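Local coordinates for protein serine acetyltransferase 1, putative (Entamoeba histolytica, PDB 7BW9) that probably catalyses the acetylation of serine on its hydroxyl, a step of cysteine biosynthesis, and binds cysteine in this crystal, at residues T162-H167 and F176-G181; P168-G173 and V184-T189; R222-G227 and A236-N241; I226-V231 and I244-K249. All coordinates share one frame; numbering follows the deposited sequence.

Contact 1 (T162-H167 and F176-G181); sequences TGIDIH and FFIDHG. With CYS (cysteine), chain D.
Ile164 and Ile166 face Ile178 and Gly181 across the inside of a left-handed parallel beta-helix, in its opening coil just after helix 148-162. Strands 165-166 and 177-178 belong to different sheets of the prism, and no direct hydrogen bond joins the two segments; side-chain packing and one bridging water link them. The tight part lies at Ile164. Its CG1 presses on the backbone of Gly181, 3.3 Å from Gly181 O, while its CD1 runs on to Ile178 CG2 at 4.1 Å, the two isoleucines sliding past each other in opposite directions. With CG1 anti to the carbonyl carbon (chi1 -55°), that atom is set against the Gly181 carbonyl, and the extended chi2 (172°) carries CD1 on past Gly181 CA. Ile166 and Ile178 meet tip to tip, CD1 to CD1. Thr162 OG1 fixes the bend before Ile164 by accepting its N-H in an ST turn, 2.9 Å from Ile164 N.

Toward His180 the direct packing gives way. A single water crosses there, donating both protons, one to Thr162 O and one to His180 O. The side chains of Asp179 and His180 point away from 162-167, at a cysteine site completed by Asp114 and by Arg222 of the third subunit. Asp179 OD1 sits over the centre of the His180 ring, and His180 ND1 bonds to Asp165 OD2 of the third subunit. Cysteine donates from its N to Asp179 OD2 at 2.7 Å, and its SG lies in the plane of the imidazole at the ring edge, 3.2 Å from His180 NE2.

Contact 2 (P168-G173 and V184-T189); sequences PGTSIG and VVIGET
The flat groups by which Gly169 and Thr170 meet Gly187 and Glu188 are peptide units rather than rings, brought together at a corner of the left-handed beta-helix. Over one face of the Gly169-Thr170 peptide stands Glu188 O, almost directly above the carbonyl carbon, 3.1 Å from Gly169 C. Thr170 N is also near this oxygen, but its hydrogen points wrongly for a bond, so the approach is carbonyl on carbonyl. The Gly187-Glu188 peptide is covered from both sides: Thr170 OG1 comes in well out of its plane on one face, and the imidazole of His223 lies against the other.

Two successive coils are stacked here. Residues 168-173 turn from the sheet of strand 165-166 into that of strand 171-172. One coil on, strand 185-186 leads into the equivalent turn, with Gly169 CA and Glu188 CA 4.7 Å apart. Thr170 OG1 lies 2.8 Å from Gly187 O and is also within hydrogen-bonding distance of His167 O. The carboxylate of Glu188 turns outward from this contact, where it hydrogen-bonds to Tyr143 OH and forms a salt bridge with Arg222, an arginine that grips a bound cysteine; Glu188 thereby acts as a second-shell residue of that site.

Inside the corner the packing is apolar. Thr170 and Ile186 cross at about a right angle, methyl against methyl. With OG1 beside its own backbone N (chi1 -55°), Thr170 keeps CG2 for the interior, where it closes to 3.5 Å from Ile186 CG2.

Contact 3 (R222-G227 and A236-N241); sequences RHPTIG and AKVLGN. With CYS (cysteine), chain E.
Val238, inward-facing in strand 237-239, touches the ring of Pro224: its CG1 lies 3.7 Å from Pro224 CG. Val238 O also lies 3.3 Å from Pro224 CG. Leu239 points away, and packs on Met207 and Ser208 of its own chain and on Ala252 of the second subunit. At Gly240 the backbones close up. Gly240 O stands over the face of the His223-Pro224 peptide, 3.1 Å from His223 C, and the proline nitrogen has no hydrogen to offer it; Gly240 CA in turn makes a weak CA-H...O contact to Arg222 O. Here two coils of the left-handed beta-helix stack at a corner, 222-227 entering strand 225-226 as 236-241 leaves the adjoining sheet one coil later. Asn241 follows, its CB beside Arg222 CA and its OD1 bonded to Lys221 NZ. From this backbone Arg222 and His223 extend into a cysteine site shared with Asp114 and Asp179 of the second subunit. Arg222 NE donates to cysteine OXT (2.8 Å, 170°). Arg222 NH2 donates to cysteine O (161°). His223 CE1 lies above the guanidinium plane; His223 NE2 is 3.3 Å from cysteine SG, and His223 ND1 bonds to Thr189 OG1.

Contact 4 (I226-V231 and I244-K249); sequences IGDFVV and IGSNVK
Ile226 to Val231 and Ile244 to Lys249 are equivalent corners of successive coils in the left-handed beta-helix, laid one on the other in parallel register. Backbone hydrogen bonds form the ladder: Gly227 N to Ile244 O (2.9 Å), Asn247 N to Asp228 O (2.8 Å) and Val231 N to Val248 O (3.0 Å). Between the first two rungs a side chain stands in, Ser246 OG accepting from Asp228 N at 3.2 Å. CA-H...O contacts fill in beside them, such as Val230 CA to Val248 O.

Both corners turn through a residue with positive phi, Phe229 at 58° and Asn247 at 63°, so the two backbones turn alike at matching positions. Apolar contacts line the inside: Val230 CG2 lies 4.2 Å from Ile244 CG2, and Ile226 CG2 rests on Ile244 CB, less certainly because Ile226 is modelled in two conformers. Outside, Val231 CG2 meets the aliphatic CD of Lys249, beside Ser208 and Phe209 of the third subunit. The Phe229 ring also meets the Trp195 ring, their planes nearly parallel.

The polar groups of Asp228 and Ser246 are linked by water and backbone. Asp228 OD1 accepts from Asn194 N, and one water donates to Asp228 OD2 while sitting 2.7 Å from Ser246 OG.

Overall arrangement
Following the chain from the N-terminal helices, helix 148-162 runs into the beta-helix, and contact 1 closes the first short loop there, across the inside of one coil. Contact 2, closing the stretch between 173 and 184, opens before that loop shuts and crosses it, joining this coil to the next; backbone bonds of Asp165 to Val184 and Ile186 seal the crossing. Contact 3 comes later, in series, closing 227 to 236, but lies against contact 2 through Glu188 with Arg222 and Thr189 with His223. Contact 4 starts from the end of contact 3's first segment and closes a longer loop, between 231 and 244. Contacts 1 and 3 contribute to different cysteine sites, each at a subunit interface.

Contact 1 (T162-H167 and F176-G181)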
loop_
_atom_site.group_PDB
_atom_site.type_symbol
_atom_site.label_atom_id
_atom_site.label_comp_id
_atom_site.label_asym_id
_atom_site.label_seq_id
_atom_site.Cartn_x
_atom_site.Cartn_y
_atom_site.Cartn_z
ATOM N N THR A 162 5.201 0.788 2.214
ATOM C CA THR A 162 5.479 1.171 0.830
ATOM C C THR A 162 4.626 0.450 -0.198
ATOM O O THR A 162 4.611 0.863 -1.360
ATOM C CB THR A 162 6.950 0.900 0.483
ATOM O OG1 THR A 162 7.167 -0.515 0.520
ATOM C CG2 THR A 162 7.864 1.581 1.486
ATOM N N GLY A 163 3.944 -0.625 0.178
ATOM C CA GLY A 163 3.370 -1.482 -0.826
ATOM C C GLY A 163 4.372 -2.236 -1.680
ATOM O O GLY A 163 3.965 -2.886 -2.649
ATOM N N ILE A 164 5.664 -2.179 -1.359
ATOM C CA ILE A 164 6.700 -2.925 -2.068
ATOM C C ILE A 164 7.039 -4.176 -1.275
ATOM O O ILE A 164 7.350 -4.098 -0.075
ATOM C CB ILE A 164 7.965 -2.079 -2.284
ATOM C CG1 ILE A 164 7.633 -0.771 -3.000
ATOM C CG2 ILE A 164 9.027 -2.912 -3.047
ATOM C CD1 ILE A 164 8.837 0.176 -3.065
ATOM N N ASP A 165 7.005 -5.324 -1.944
ATOM C CA ASP A 165 7.132 -6.623 -1.288
ATOM C C ASP A 165 8.400 -7.295 -1.789
ATOM O O ASP A 165 8.403 -7.874 -2.883
ATOM C CB ASP A 165 5.900 -7.476 -1.567
ATOM C CG ASP A 165 5.825 -8.713 -0.700
ATOM O OD1 ASP A 165 6.841 -9.078 -0.071
ATOM O OD2 ASP A 165 4.734 -9.323 -0.639
ATOM N N ILE A 166 9.471 -7.240 -0.994
ATOM C CA ILE A 166 10.737 -7.881 -1.345
ATOM C C ILE A 166 11.120 -8.860 -0.247
ATOM O O ILE A 166 11.180 -8.488 0.937
ATOM C CB ILE A 166 11.873 -6.861 -1.553
ATOM C CG1 ILE A 166 11.504 -5.839 -2.614
ATOM C CG2 ILE A 166 13.177 -7.584 -1.916
ATOM C CD1 ILE A 166 12.602 -4.821 -2.857
ATOM N N HIS A 167 11.410 -10.095 -0.639
ATOM C CA HIS A 167 11.758 -11.099 0.350
ATOM C C HIS A 167 13.152 -10.826 0.926
ATOM O O HIS A 167 14.039 -10.337 0.223
ATOM C CB HIS A 167 11.707 -12.495 -0.265
ATOM C CG HIS A 167 11.636 -13.592 0.748
ATOM N ND1 HIS A 167 12.756 -14.102 1.369
ATOM C CD2 HIS A 167 10.578 -14.263 1.265
ATOM C CE1 HIS A 167 12.391 -15.036 2.232
ATOM N NE2 HIS A 167 11.076 -15.159 2.182
ATOM N N PHE A 176 20.485 -0.315 -7.693
ATOM C CA PHE A 176 19.158 -0.847 -7.977
ATOM C C PHE A 176 18.119 0.241 -7.737
ATOM O O PHE A 176 18.092 0.844 -6.656
ATOM C CB PHE A 176 18.879 -2.073 -7.097
ATOM C CG PHE A 176 17.531 -2.704 -7.334
ATOM C CD1 PHE A 176 17.161 -3.119 -8.606
ATOM C CD2 PHE A 176 16.636 -2.884 -6.286
ATOM C CE1 PHE A 176 15.917 -3.704 -8.834
ATOM C CE2 PHE A 176 15.401 -3.469 -6.503
ATOM C CZ PHE A 176 15.042 -3.885 -7.779
ATOM N N PHE A 177 17.253 0.481 -8.725
ATOM C CA PHE A 177 16.230 1.526 -8.628
ATOM C C PHE A 177 14.835 0.946 -8.857
ATOM O O PHE A 177 14.547 0.383 -9.925
ATOM C CB PHE A 177 16.499 2.662 -9.620
ATOM C CG PHE A 177 15.450 3.764 -9.610
ATOM C CD1 PHE A 177 14.847 4.182 -8.416
ATOM C CD2 PHE A 177 15.105 4.415 -10.786
ATOM C CE1 PHE A 177 13.908 5.209 -8.409
ATOM C CE2 PHE A 177 14.154 5.438 -10.789
ATOM C CZ PHE A 177 13.559 5.834 -9.596
ATOM N N ILE A 178 13.971 1.089 -7.854
ATOM C CA ILE A 178 12.537 0.849 -7.990
ATOM C C ILE A 178 11.853 2.207 -8.043
ATOM O O ILE A 178 11.956 2.992 -7.090
ATOM C CB ILE A 178 11.988 -0.001 -6.833
ATOM C CG1 ILE A 178 12.550 -1.417 -6.892
ATOM C CG2 ILE A 178 10.458 -0.044 -6.858
ATOM C CD1 ILE A 178 12.181 -2.258 -5.704
ATOM N N ASP A 179 11.191 2.505 -9.161
ATOM C CA ASP A 179 10.410 3.732 -9.310
ATOM C C ASP A 179 8.950 3.429 -9.007
ATOM O O ASP A 179 8.401 2.455 -9.530
ATOM C CB ASP A 179 10.541 4.322 -10.719
ATOM C CG ASP A 179 10.205 5.828 -10.770
ATOM O OD1 ASP A 179 9.880 6.427 -9.715
ATOM O OD2 ASP A 179 10.268 6.418 -11.877
ATOM N N HIS A 180 8.339 4.258 -8.147
ATOM C CA HIS A 180 6.941 4.134 -7.727
ATOM C C HIS A 180 6.752 2.910 -6.838
ATOM O O HIS A 180 6.514 3.057 -5.637
ATOM C CB HIS A 180 5.990 4.092 -8.932
ATOM C CG HIS A 180 6.129 5.269 -9.855
ATOM N ND1 HIS A 180 5.975 6.572 -9.430
ATOM C CD2 HIS A 180 6.414 5.338 -11.181
ATOM C CE1 HIS A 180 6.159 7.392 -10.453
ATOM N NE2 HIS A 180 6.431 6.671 -11.528
ATOM N N GLY A 181 6.806 1.702 -7.404
ATOM C CA GLY A 181 7.036 0.511 -6.616
ATOM C C GLY A 181 5.820 -0.209 -6.059
ATOM O O GLY A 181 5.940 -1.397 -5.724
HETATM N N CYS D . 9.106 8.769 -12.629
HETATM C CA CYS D . 9.262 8.710 -14.107
HETATM C C CYS D . 9.056 10.101 -14.736
HETATM O O CYS D . 8.754 11.029 -14.055
HETATM C CB CYS D . 8.318 7.672 -14.698
HETATM S SG CYS D . 6.565 8.047 -14.468
HETATM O OXT CYS D . 9.231 10.204 -15.941
HETATM O O HOH W 1 5.797 2.719 -3.068
#

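Contact 2 (P168-G173 and V184-T189)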
loop_
_atom_site.group_PDB
_atom_site.type_symbol
_atom_site.label_atom_id
_atom_site.label_comp_id
_atom_site.label_asym_id
_atom_site.label_seq_id
_atom_site.Cartn_x
_atom_site.Cartn_y
_atom_site.Cartn_z
ATOM N N PRO A 168 13.365 -11.111 2.215
ATOM C CA PRO A 168 14.713 -10.931 2.779
ATOM C C PRO A 168 15.773 -11.793 2.113
ATOM O O PRO A 168 16.957 -11.428 2.111
ATOM C CB PRO A 168 14.531 -11.296 4.266
ATOM C CG PRO A 168 13.283 -12.151 4.301
ATOM C CD PRO A 168 12.399 -11.600 3.216
ATOM N N GLY A 169 15.391 -12.930 1.536
ATOM C CA GLY A 169 16.355 -13.769 0.845
ATOM C C GLY A 169 16.794 -13.256 -0.507
ATOM O O GLY A 169 17.829 -13.697 -1.011
ATOM N N THR A 170 16.048 -12.326 -1.105
ATOM C CA THR A 170 16.404 -11.817 -2.428
ATOM C C THR A 170 17.839 -11.288 -2.450
ATOM O O THR A 170 18.264 -10.582 -1.537
ATOM C CB THR A 170 15.428 -10.712 -2.831
ATOM O OG1 THR A 170 14.086 -11.206 -2.750
ATOM C CG2 THR A 170 15.698 -10.240 -4.236
ATOM N N SER A 171 18.585 -11.652 -3.495
ATOM C CA SER A 171 19.945 -11.178 -3.730
ATOM C C SER A 171 19.919 -10.058 -4.768
ATOM O O SER A 171 19.482 -10.274 -5.908
ATOM C CB SER A 171 20.827 -12.330 -4.220
ATOM O OG SER A 171 22.141 -11.875 -4.452
ATOM N N ILE A 172 20.396 -8.875 -4.387
ATOM C CA ILE A 172 20.258 -7.680 -5.214
ATOM C C ILE A 172 21.601 -6.973 -5.328
ATOM O O ILE A 172 22.202 -6.617 -4.311
ATOM C CB ILE A 172 19.197 -6.721 -4.635
ATOM C CG1 ILE A 172 17.844 -7.439 -4.563
ATOM C CG2 ILE A 172 19.142 -5.418 -5.467
ATOM C CD1 ILE A 172 16.722 -6.621 -3.916
ATOM N N GLY A 173 22.039 -6.721 -6.558
ATOM C CA GLY A 173 23.276 -6.009 -6.797
ATOM C C GLY A 173 23.135 -4.510 -6.594
ATOM O O GLY A 173 22.145 -4.005 -6.059
ATOM N N VAL A 184 5.072 -4.080 -6.505
ATOM C CA VAL A 184 6.279 -4.857 -6.787
ATOM C C VAL A 184 6.355 -6.028 -5.826
ATOM O O VAL A 184 6.152 -5.878 -4.615
ATOM C CB VAL A 184 7.529 -3.971 -6.696
ATOM C CG1 VAL A 184 8.830 -4.820 -6.707
ATOM C CG2 VAL A 184 7.533 -2.960 -7.824
ATOM N N VAL A 185 6.633 -7.212 -6.369
ATOM C CA VAL A 185 6.795 -8.435 -5.588
ATOM C C VAL A 185 8.016 -9.171 -6.111
ATOM O O VAL A 185 8.076 -9.514 -7.303
ATOM C CB VAL A 185 5.560 -9.351 -5.673
ATOM C CG1 VAL A 185 5.876 -10.697 -5.037
ATOM C CG2 VAL A 185 4.345 -8.672 -5.024
ATOM N N ILE A 186 8.977 -9.436 -5.229
ATOM C CA ILE A 186 10.236 -10.071 -5.592
ATOM C C ILE A 186 10.513 -11.186 -4.594
ATOM O O ILE A 186 10.689 -10.920 -3.399
ATOM C CB ILE A 186 11.404 -9.071 -5.612
ATOM C CG1 ILE A 186 11.081 -7.885 -6.527
ATOM C CG2 ILE A 186 12.683 -9.792 -6.011
ATOM C CD1 ILE A 186 12.255 -6.924 -6.755
ATOM N N GLY A 187 10.618 -12.427 -5.096
ATOM C CA GLY A 187 10.574 -13.597 -4.245
ATOM C C GLY A 187 11.907 -13.989 -3.622
ATOM O O GLY A 187 12.972 -13.445 -3.937
ATOM N N GLU A 188 11.808 -14.998 -2.750
ATOM C CA GLU A 188 12.910 -15.375 -1.866
ATOM C C GLU A 188 14.180 -15.722 -2.624
ATOM O O GLU A 188 15.281 -15.380 -2.178
ATOM C CB GLU A 188 12.484 -16.551 -0.998
ATOM C CG GLU A 188 13.568 -17.135 -0.113
ATOM C CD GLU A 188 13.016 -18.201 0.833
ATOM O OE1 GLU A 188 11.972 -18.811 0.514
ATOM O OE2 GLU A 188 13.619 -18.429 1.899
ATOM N N THR A 189 14.064 -16.423 -3.756
ATOM C CA THR A 189 15.250 -16.947 -4.417
ATOM C C THR A 189 15.629 -16.151 -5.656
ATOM O O THR A 189 16.529 -16.559 -6.391
ATOM C CB THR A 189 15.050 -18.421 -4.763
ATOM O OG1 THR A 189 14.109 -18.538 -5.839
ATOM C CG2 THR A 189 14.532 -19.186 -3.526
#

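Contact 3 (R222-G227 and A236-N241)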
loop_
_atom_site.group_PDB
_atom_site.type_symbol
_atom_site.label_atom_id
_atom_site.label_comp_id
_atom_site.label_asym_id
_atom_site.label_seq_id
_atom_site.Cartn_x
_atom_site.Cartn_y
_atom_site.Cartn_z
ATOM N N ARG A 222 13.216 -20.940 -7.588
ATOM C CA ARG A 222 11.869 -20.925 -8.144
ATOM C C ARG A 222 11.442 -19.536 -8.602
ATOM O O ARG A 222 10.319 -19.371 -9.079
ATOM C CB ARG A 222 10.869 -21.472 -7.116
ATOM C CG ARG A 222 10.844 -20.683 -5.788
ATOM C CD ARG A 222 9.986 -21.382 -4.716
ATOM N NE ARG A 222 9.638 -20.500 -3.602
ATOM C CZ ARG A 222 10.418 -20.255 -2.544
ATOM N NH1 ARG A 222 11.611 -20.841 -2.428
ATOM N NH2 ARG A 222 9.996 -19.428 -1.583
ATOM N N HIS A 223 12.306 -18.544 -8.479
ATOM C CA HIS A 223 12.073 -17.157 -8.839
ATOM C C HIS A 223 13.130 -16.767 -9.852
ATOM O O HIS A 223 14.142 -17.459 -9.986
ATOM C CB HIS A 223 12.161 -16.242 -7.603
ATOM C CG HIS A 223 11.194 -16.597 -6.517
ATOM N ND1 HIS A 223 11.588 -17.155 -5.321
ATOM C CD2 HIS A 223 9.842 -16.487 -6.450
ATOM C CE1 HIS A 223 10.529 -17.377 -4.563
ATOM N NE2 HIS A 223 9.455 -16.975 -5.222
ATOM N N PRO A 224 12.945 -15.669 -10.574
ATOM C CA PRO A 224 13.865 -15.339 -11.664
ATOM C C PRO A 224 15.205 -14.799 -11.191
ATOM O O PRO A 224 15.340 -14.202 -10.113
ATOM C CB PRO A 224 13.114 -14.256 -12.452
ATOM C CG PRO A 224 11.685 -14.431 -12.075
ATOM C CD PRO A 224 11.719 -14.860 -10.644
ATOM N N THR A 225 16.191 -15.002 -12.059
ATOM C CA THR A 225 17.492 -14.335 -12.024
ATOM C C THR A 225 17.551 -13.330 -13.161
ATOM O O THR A 225 17.307 -13.690 -14.323
ATOM C CB THR A 225 18.637 -15.339 -12.211
ATOM O OG1 THR A 225 18.733 -16.189 -11.071
ATOM C CG2 THR A 225 19.977 -14.620 -12.418
ATOM N N ILE A 226 17.868 -12.077 -12.850
ATOM C CA ILE A 226 17.993 -11.093 -13.914
ATOM C C ILE A 226 19.395 -10.498 -13.880
ATOM O O ILE A 226 20.020 -10.374 -12.823
ATOM C CB ILE A 226 16.895 -10.007 -13.838
ATOM C CG1 ILE A 226 17.184 -8.980 -12.751
ATOM C CG2 ILE A 226 15.526 -10.647 -13.577
ATOM C CD1 ILE A 226 16.035 -8.012 -12.556
ATOM N N GLY A 227 19.908 -10.170 -15.061
ATOM C CA GLY A 227 21.270 -9.686 -15.219
ATOM C C GLY A 227 21.407 -8.207 -14.908
ATOM O O GLY A 227 20.575 -7.610 -14.227
ATOM N N ALA A 236 4.686 -5.788 -15.590
ATOM C CA ALA A 236 5.239 -7.022 -16.138
ATOM C C ALA A 236 5.294 -8.100 -15.066
ATOM O O ALA A 236 5.633 -7.830 -13.909
ATOM C CB ALA A 236 6.630 -6.790 -16.717
ATOM N N LYS A 237 4.944 -9.329 -15.458
ATOM C CA LYS A 237 4.955 -10.493 -14.575
ATOM C C LYS A 237 6.027 -11.459 -15.074
ATOM O O LYS A 237 5.871 -12.078 -16.137
ATOM C CB LYS A 237 3.580 -11.164 -14.530
ATOM C CG LYS A 237 2.425 -10.234 -14.128
ATOM C CD LYS A 237 2.639 -9.630 -12.736
ATOM C CE LYS A 237 1.462 -8.731 -12.295
ATOM N NZ LYS A 237 1.125 -7.737 -13.375
ATOM N N VAL A 238 7.117 -11.576 -14.320
ATOM C CA VAL A 238 8.260 -12.407 -14.681
ATOM C C VAL A 238 8.286 -13.587 -13.725
ATOM O O VAL A 238 8.588 -13.423 -12.538
ATOM C CB VAL A 238 9.562 -11.612 -14.629
ATOM C CG1 VAL A 238 10.748 -12.481 -15.050
ATOM C CG2 VAL A 238 9.436 -10.362 -15.491
ATOM N N LEU A 239 7.951 -14.778 -14.214
ATOM C CA LEU A 239 7.590 -15.889 -13.342
ATOM C C LEU A 239 8.436 -17.132 -13.590
ATOM O O LEU A 239 8.656 -17.538 -14.737
ATOM C CB LEU A 239 6.111 -16.248 -13.513
ATOM C CG LEU A 239 5.115 -15.110 -13.265
ATOM C CD1 LEU A 239 3.684 -15.653 -13.302
ATOM C CD2 LEU A 239 5.396 -14.407 -11.927
ATOM N N GLY A 240 8.864 -17.757 -12.501
ATOM C CA GLY A 240 9.510 -19.053 -12.532
ATOM C C GLY A 240 11.014 -18.942 -12.394
ATOM O O GLY A 240 11.600 -17.854 -12.311
ATOM N N ASN A 241 11.647 -20.113 -12.393
ATOM C CA ASN A 241 13.110 -20.209 -12.391
ATOM C C ASN A 241 13.642 -20.040 -13.813
ATOM O O ASN A 241 14.072 -20.981 -14.487
ATOM C CB ASN A 241 13.569 -21.525 -11.796
ATOM C CG ASN A 241 15.085 -21.706 -11.883
ATOM O OD1 ASN A 241 15.857 -20.737 -11.995
ATOM N ND2 ASN A 241 15.513 -22.946 -11.836
HETATM N N CYS E . 5.453 -16.764 -2.036
HETATM C CA CYS E . 5.523 -17.747 -3.149
HETATM C C CYS E . 6.906 -18.414 -3.171
HETATM O O CYS E . 7.719 -18.062 -2.325
HETATM C CB CYS E . 5.219 -17.097 -4.494
HETATM S SG CYS E . 6.354 -15.767 -4.963
HETATM O OXT CYS E . 7.131 -19.259 -3.992
#

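Contact 4 (I226-V231 and I244-K249)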
loop_
_atom_site.group_PDB
_atom_site.type_symbol
_atom_site.label_atom_id
_atom_site.label_comp_id
_atom_site.label_asym_id
_atom_site.label_seq_id
_atom_site.Cartn_x
_atom_site.Cartn_y
_atom_site.Cartn_z
ATOM N N ILE A 226 17.868 -12.077 -12.850
ATOM C CA ILE A 226 17.993 -11.093 -13.914
ATOM C C ILE A 226 19.395 -10.498 -13.880
ATOM O O ILE A 226 20.020 -10.374 -12.823
ATOM C CB ILE A 226 16.895 -10.007 -13.838
ATOM C CG1 ILE A 226 17.184 -8.980 -12.751
ATOM C CG2 ILE A 226 15.526 -10.647 -13.577
ATOM C CD1 ILE A 226 16.035 -8.012 -12.556
ATOM N N GLY A 227 19.908 -10.170 -15.061
ATOM C CA GLY A 227 21.270 -9.686 -15.219
ATOM C C GLY A 227 21.407 -8.207 -14.908
ATOM O O GLY A 227 20.575 -7.610 -14.227
ATOM N N ASP A 228 22.459 -7.603 -15.440
ATOM C CA ASP A 228 22.711 -6.184 -15.270
ATOM C C ASP A 228 21.967 -5.366 -16.319
ATOM O O ASP A 228 21.675 -5.834 -17.423
ATOM C CB ASP A 228 24.210 -5.871 -15.375
ATOM C CG ASP A 228 25.074 -6.748 -14.480
ATOM O OD1 ASP A 228 24.592 -7.260 -13.445
ATOM O OD2 ASP A 228 26.265 -6.920 -14.823
ATOM N N PHE A 229 21.701 -4.107 -15.973
ATOM C CA PHE A 229 21.097 -3.128 -16.882
ATOM C C PHE A 229 19.734 -3.578 -17.409
ATOM O O PHE A 229 19.318 -3.174 -18.494
ATOM C CB PHE A 229 22.046 -2.789 -18.041
ATOM C CG PHE A 229 23.422 -2.386 -17.582
ATOM C CD1 PHE A 229 23.645 -1.120 -17.073
ATOM C CD2 PHE A 229 24.485 -3.282 -17.639
ATOM C CE1 PHE A 229 24.914 -0.736 -16.620
ATOM C CE2 PHE A 229 25.757 -2.919 -17.192
ATOM C CZ PHE A 229 25.968 -1.638 -16.677
ATOM N N VAL A 230 19.007 -4.387 -16.645
ATOM C CA VAL A 230 17.667 -4.820 -17.044
ATOM C C VAL A 230 16.652 -3.778 -16.600
ATOM O O VAL A 230 16.713 -3.286 -15.466
ATOM C CB VAL A 230 17.346 -6.204 -16.454
ATOM C CG1 VAL A 230 15.855 -6.574 -16.654
ATOM C CG2 VAL A 230 18.248 -7.260 -17.077
ATOM N N VAL A 231 15.710 -3.433 -17.487
ATOM C CA VAL A 231 14.591 -2.546 -17.164
ATOM C C VAL A 231 13.295 -3.334 -17.310
ATOM O O VAL A 231 13.053 -3.951 -18.356
ATOM C CB VAL A 231 14.556 -1.300 -18.069
ATOM C CG1 VAL A 231 13.371 -0.424 -17.708
ATOM C CG2 VAL A 231 15.854 -0.513 -17.996
ATOM N N ILE A 244 16.891 -13.855 -17.109
ATOM C CA ILE A 244 16.781 -12.714 -18.010
ATOM C C ILE A 244 18.179 -12.146 -18.175
ATOM O O ILE A 244 18.783 -11.682 -17.200
ATOM C CB ILE A 244 15.822 -11.638 -17.468
ATOM C CG1 ILE A 244 14.423 -12.216 -17.208
ATOM C CG2 ILE A 244 15.777 -10.422 -18.402
ATOM C CD1 ILE A 244 13.878 -13.018 -18.337
ATOM N N GLY A 245 18.688 -12.167 -19.398
ATOM C CA GLY A 245 20.035 -11.699 -19.634
ATOM C C GLY A 245 20.199 -10.219 -19.336
ATOM O O GLY A 245 19.244 -9.482 -19.080
ATOM N N SER A 246 21.455 -9.782 -19.381
ATOM C CA SER A 246 21.784 -8.375 -19.220
ATOM C C SER A 246 21.295 -7.554 -20.407
ATOM O O SER A 246 21.142 -8.063 -21.523
ATOM C CB SER A 246 23.291 -8.200 -19.081
ATOM O OG SER A 246 23.798 -9.009 -18.039
ATOM N N ASN A 247 21.050 -6.269 -20.154
ATOM C CA ASN A 247 20.663 -5.298 -21.185
ATOM C C ASN A 247 19.323 -5.645 -21.839
ATOM O O ASN A 247 19.111 -5.377 -23.023
ATOM C CB ASN A 247 21.752 -5.152 -22.257
ATOM C CG ASN A 247 23.057 -4.605 -21.702
ATOM O OD1 ASN A 247 24.080 -5.294 -21.685
ATOM N ND2 ASN A 247 23.028 -3.358 -21.254
ATOM N N VAL A 248 18.406 -6.234 -21.078
ATOM C CA VAL A 248 17.071 -6.575 -21.556
ATOM C C VAL A 248 16.106 -5.511 -21.049
ATOM O O VAL A 248 16.201 -5.081 -19.889
ATOM C CB VAL A 248 16.659 -7.982 -21.090
ATOM C CG1 VAL A 248 15.142 -8.210 -21.263
ATOM C CG2 VAL A 248 17.460 -9.037 -21.845
ATOM N N LYS A 249 15.236 -5.033 -21.937
ATOM C CA LYS A 249 14.141 -4.127 -21.594
ATOM C C LYS A 249 12.822 -4.869 -21.779
ATOM O O LYS A 249 12.531 -5.371 -22.873
ATOM C CB LYS A 249 14.163 -2.871 -22.464
ATOM C CG LYS A 249 15.549 -2.326 -22.766
ATOM C CD LYS A 249 16.009 -1.360 -21.693
ATOM C CE LYS A 249 17.366 -0.729 -22.020
ATOM N NZ LYS A 249 17.275 0.335 -23.068
HETATM O O HOH W 2 26.266 -8.108 -17.505
#